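Solute Binding Protein, BlMnBP1 in complex with mannotriose (PDB 6FUV) binds beta-manno-oligosaccharides such as mannotriose as a solute-binding protein, and probably delivers them to an ABC transporter for uptake into the bifidobacterial cell. Local coordinates at residues 134-139 and 288-293. Numbering follows the deposited sequence.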
ATOM      1  N   SER A 134      -6.221  -3.530   0.041  1.00 15.44           N
ATOM      2  CA  SER A 134      -5.653  -4.397   1.067  1.00 14.39           C
ATOM      3  C   SER A 134      -6.645  -5.474   1.468  1.00  6.52           C
ATOM      4  O   SER A 134      -7.829  -5.205   1.657  1.00 14.77           O
ATOM      5  CB  SER A 134      -5.291  -3.559   2.310  1.00 12.49           C
ATOM      6  OG  SER A 134      -4.566  -2.436   1.897  1.00 21.68           O
ATOM      7  N   GLY A 135      -6.139  -6.646   1.680  1.00 13.73           N
ATOM      8  CA  GLY A 135      -6.965  -7.813   1.968  1.00 17.28           C
ATOM      9  C   GLY A 135      -6.221  -8.852   2.780  1.00 15.95           C
ATOM     10  O   GLY A 135      -5.422  -8.505   3.658  1.00 17.09           O
ATOM     11  N   VAL A 136      -6.432 -10.133   2.452  1.00 10.64           N
ATOM     12  CA  VAL A 136      -5.677 -11.234   3.040  1.00 11.15           C
ATOM     13  C   VAL A 136      -5.242 -12.194   1.939  1.00 18.25           C
ATOM     14  O   VAL A 136      -6.073 -12.700   1.171  1.00 19.22           O
ATOM     15  CB  VAL A 136      -6.482 -12.009   4.092  1.00 13.79           C
ATOM     16  CG1 VAL A 136      -5.665 -13.071   4.728  1.00 10.36           C
ATOM     17  CG2 VAL A 136      -7.026 -11.064   5.146  1.00 20.57           C
ATOM     18  N   VAL A 137      -3.916 -12.460   1.899  1.00 16.83           N
ATOM     19  CA  VAL A 137      -3.367 -13.523   1.064  1.00 14.12           C
ATOM     20  C   VAL A 137      -3.523 -14.827   1.825  1.00 17.36           C
ATOM     21  O   VAL A 137      -3.283 -14.871   3.008  1.00 15.23           O
ATOM     22  CB  VAL A 137      -1.893 -13.263   0.707  1.00 21.60           C
ATOM     23  CG1 VAL A 137      -1.339 -14.412  -0.113  1.00 18.12           C
ATOM     24  CG2 VAL A 137      -1.710 -11.946  -0.031  1.00 19.75           C
ATOM     25  N   TYR A 138      -3.964 -15.888   1.168  1.00 16.75           N
ATOM     26  CA  TYR A 138      -4.233 -17.144   1.865  1.00 15.22           C
ATOM     27  C   TYR A 138      -4.010 -18.310   0.912  1.00 22.56           C
ATOM     28  O   TYR A 138      -4.124 -18.171  -0.307  1.00 17.90           O
ATOM     29  CB  TYR A 138      -5.682 -17.186   2.423  1.00 21.30           C
ATOM     30  CG  TYR A 138      -6.781 -17.405   1.372  1.00 19.07           C
ATOM     31  CD1 TYR A 138      -7.271 -16.353   0.624  1.00 17.38           C
ATOM     32  CD2 TYR A 138      -7.301 -18.654   1.129  1.00 25.36           C
ATOM     33  CE1 TYR A 138      -8.221 -16.520  -0.314  1.00 19.34           C
ATOM     34  CE2 TYR A 138      -8.287 -18.847   0.154  1.00 24.66           C
ATOM     35  CZ  TYR A 138      -8.763 -17.759  -0.559  1.00 23.15           C
ATOM     36  OH  TYR A 138      -9.743 -17.927  -1.550  1.00 20.63           O
ATOM     37  N   ASN A 139      -3.640 -19.447   1.486  1.00 11.76           N
ATOM     38  CA  ASN A 139      -3.419 -20.667   0.734  1.00 22.63           C
ATOM     39  C   ASN A 139      -4.730 -21.457   0.735  1.00 23.89           C
ATOM     40  O   ASN A 139      -5.158 -21.968   1.769  1.00 26.44           O
ATOM     41  CB  ASN A 139      -2.259 -21.485   1.312  1.00 18.97           C
ATOM     42  CG  ASN A 139      -1.832 -22.624   0.350  1.00 22.78           C
ATOM     43  OD1 ASN A 139      -2.620 -23.499   0.070  1.00 18.37           O
ATOM     44  ND2 ASN A 139      -0.613 -22.568  -0.189  1.00 21.66           N
ATOM     45  N   PRO A 288     -11.020 -10.626   0.664  1.00  8.42           N
ATOM     46  CA  PRO A 288     -11.304  -9.376   1.375  1.00 15.43           C
ATOM     47  C   PRO A 288     -10.964  -9.528   2.844  1.00 20.62           C
ATOM     48  O   PRO A 288     -11.042 -10.613   3.409  1.00 13.31           O
ATOM     49  CB  PRO A 288     -12.800  -9.179   1.162  1.00 15.54           C
ATOM     50  CG  PRO A 288     -13.023  -9.860  -0.161  1.00 14.18           C
ATOM     51  CD  PRO A 288     -12.187 -11.085  -0.097  1.00 13.51           C
ATOM     52  N   PHE A 289     -10.495  -8.446   3.434  1.00 12.70           N
ATOM     53  CA  PHE A 289     -10.263  -8.464   4.850  1.00 18.12           C
ATOM     54  C   PHE A 289     -11.600  -8.787   5.511  1.00 16.29           C
ATOM     55  O   PHE A 289     -12.642  -8.242   5.115  1.00 17.49           O
ATOM     56  CB  PHE A 289      -9.664  -7.126   5.323  1.00 10.18           C
ATOM     57  CG  PHE A 289      -9.345  -7.110   6.801  1.00 12.99           C
ATOM     58  CD1 PHE A 289      -8.137  -7.535   7.266  1.00 17.07           C
ATOM     59  CD2 PHE A 289     -10.234  -6.680   7.700  1.00 13.27           C
ATOM     60  CE1 PHE A 289      -7.851  -7.542   8.561  1.00 10.32           C
ATOM     61  CE2 PHE A 289      -9.938  -6.732   9.044  1.00 15.02           C
ATOM     62  CZ  PHE A 289      -8.756  -7.144   9.438  1.00 21.53           C
ATOM     63  N   PRO A 290     -11.618  -9.668   6.508  1.00 15.12           N
ATOM     64  CA  PRO A 290     -12.904 -10.157   7.028  1.00 15.71           C
ATOM     65  C   PRO A 290     -13.622  -9.186   7.961  1.00 20.92           C
ATOM     66  O   PRO A 290     -13.797  -9.383   9.218  1.00 14.65           O
ATOM     67  CB  PRO A 290     -12.480 -11.435   7.735  1.00 16.24           C
ATOM     68  CG  PRO A 290     -11.143 -11.119   8.265  1.00 18.75           C
ATOM     69  CD  PRO A 290     -10.482 -10.190   7.291  1.00 15.58           C
ATOM     70  N   ILE A 291     -14.116  -8.097   7.371  1.00 16.38           N
ATOM     71  CA  ILE A 291     -15.063  -7.228   8.058  1.00 18.87           C
ATOM     72  C   ILE A 291     -16.268  -7.084   7.153  1.00 16.62           C
ATOM     73  O   ILE A 291     -16.118  -6.916   5.940  1.00 15.43           O
ATOM     74  CB  ILE A 291     -14.470  -5.848   8.401  1.00 18.10           C
ATOM     75  CG1 ILE A 291     -13.531  -5.933   9.601  1.00 17.90           C
ATOM     76  CG2 ILE A 291     -15.540  -4.871   8.675  1.00 13.37           C
ATOM     77  CD1 ILE A 291     -13.092  -4.521  10.176  1.00 16.80           C
ATOM     78  N   THR A 292     -17.463  -7.078   7.746  1.00 12.93           N
ATOM     79  CA  THR A 292     -18.722  -6.841   7.047  1.00 16.32           C
ATOM     80  C   THR A 292     -19.464  -5.702   7.718  1.00 13.24           C
ATOM     81  O   THR A 292     -19.558  -5.648   8.943  1.00 18.64           O
ATOM     82  CB  THR A 292     -19.585  -8.121   6.993  1.00 15.49           C
ATOM     83  OG1 THR A 292     -18.898  -9.118   6.218  1.00 16.94           O
ATOM     84  CG2 THR A 292     -20.913  -7.876   6.362  1.00 19.70           C
ATOM     85  N   VAL A 293     -19.919  -4.767   6.910  1.00 18.64           N
ATOM     86  CA  VAL A 293     -20.699  -3.630   7.372  1.00 18.63           C
ATOM     87  C   VAL A 293     -22.119  -3.705   6.783  1.00 19.00           C
ATOM     88  O   VAL A 293     -22.318  -3.493   5.585  1.00 19.13           O
ATOM     89  CB  VAL A 293     -20.008  -2.302   7.008  1.00 22.69           C
ATOM     90  CG1 VAL A 293     -20.817  -1.132   7.507  1.00 18.97           C
ATOM     91  CG2 VAL A 293     -18.592  -2.220   7.575  1.00 19.28           C
TER
HETATM   92  O   HOH W   1     -10.262  -6.282   1.499  1.00 15.57           O
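V136 meets the turn at F289 and P290 with a single methyl, CG2. This branch lies anti to the carbonyl carbon and beside the backbone N, while CG1 is anti to that N (chi1 -177°). CG2 rests lightly at the junction of the two residues, 4.2 Å from both P290 CD and F289 CA, with the ring atom F289 CD1 a little farther off at 4.3 Å. It reaches the F289 ring obliquely, and the V136 and P290 side chains cross at about a right angle. Part of the phenyl ring's packing comes from its own segment: P290 CD stands 3.3 Å above one face, offset toward the rim, and I291 CG1 lies in plane at the edge.

G135, lacking a side chain, lets the backbones come close, with its CA 3.9 Å from F289 N. No direct hydrogen bond joins the two segments here. Instead a water bridges them, donating to S134 O at 2.7 Å and accepting from F289 N at 2.9 Å; it satisfies a buried amide just where the chains part. P290 is the centre of an inverse gamma turn, closed by I291 N bonding to F289 O at 2.7 Å, and the turn carries the chain away from strand 135-139. Beyond the pair, F289 also meets the Y190 ring and rests on V227 and T230 of helix 223-236, while V136 touches M287 and T263.

Strand 135-139 runs antiparallel between 284-288, an outermost strand of the four-stranded sheet, and 261-264. The contact joins its start to the loop leaving 284-288, with G135 about 10 Å from a bound mannose, in the two-lobed fold of the periplasmic-binding-protein superfamily, to which ABC-transporter solute-binding proteins belong.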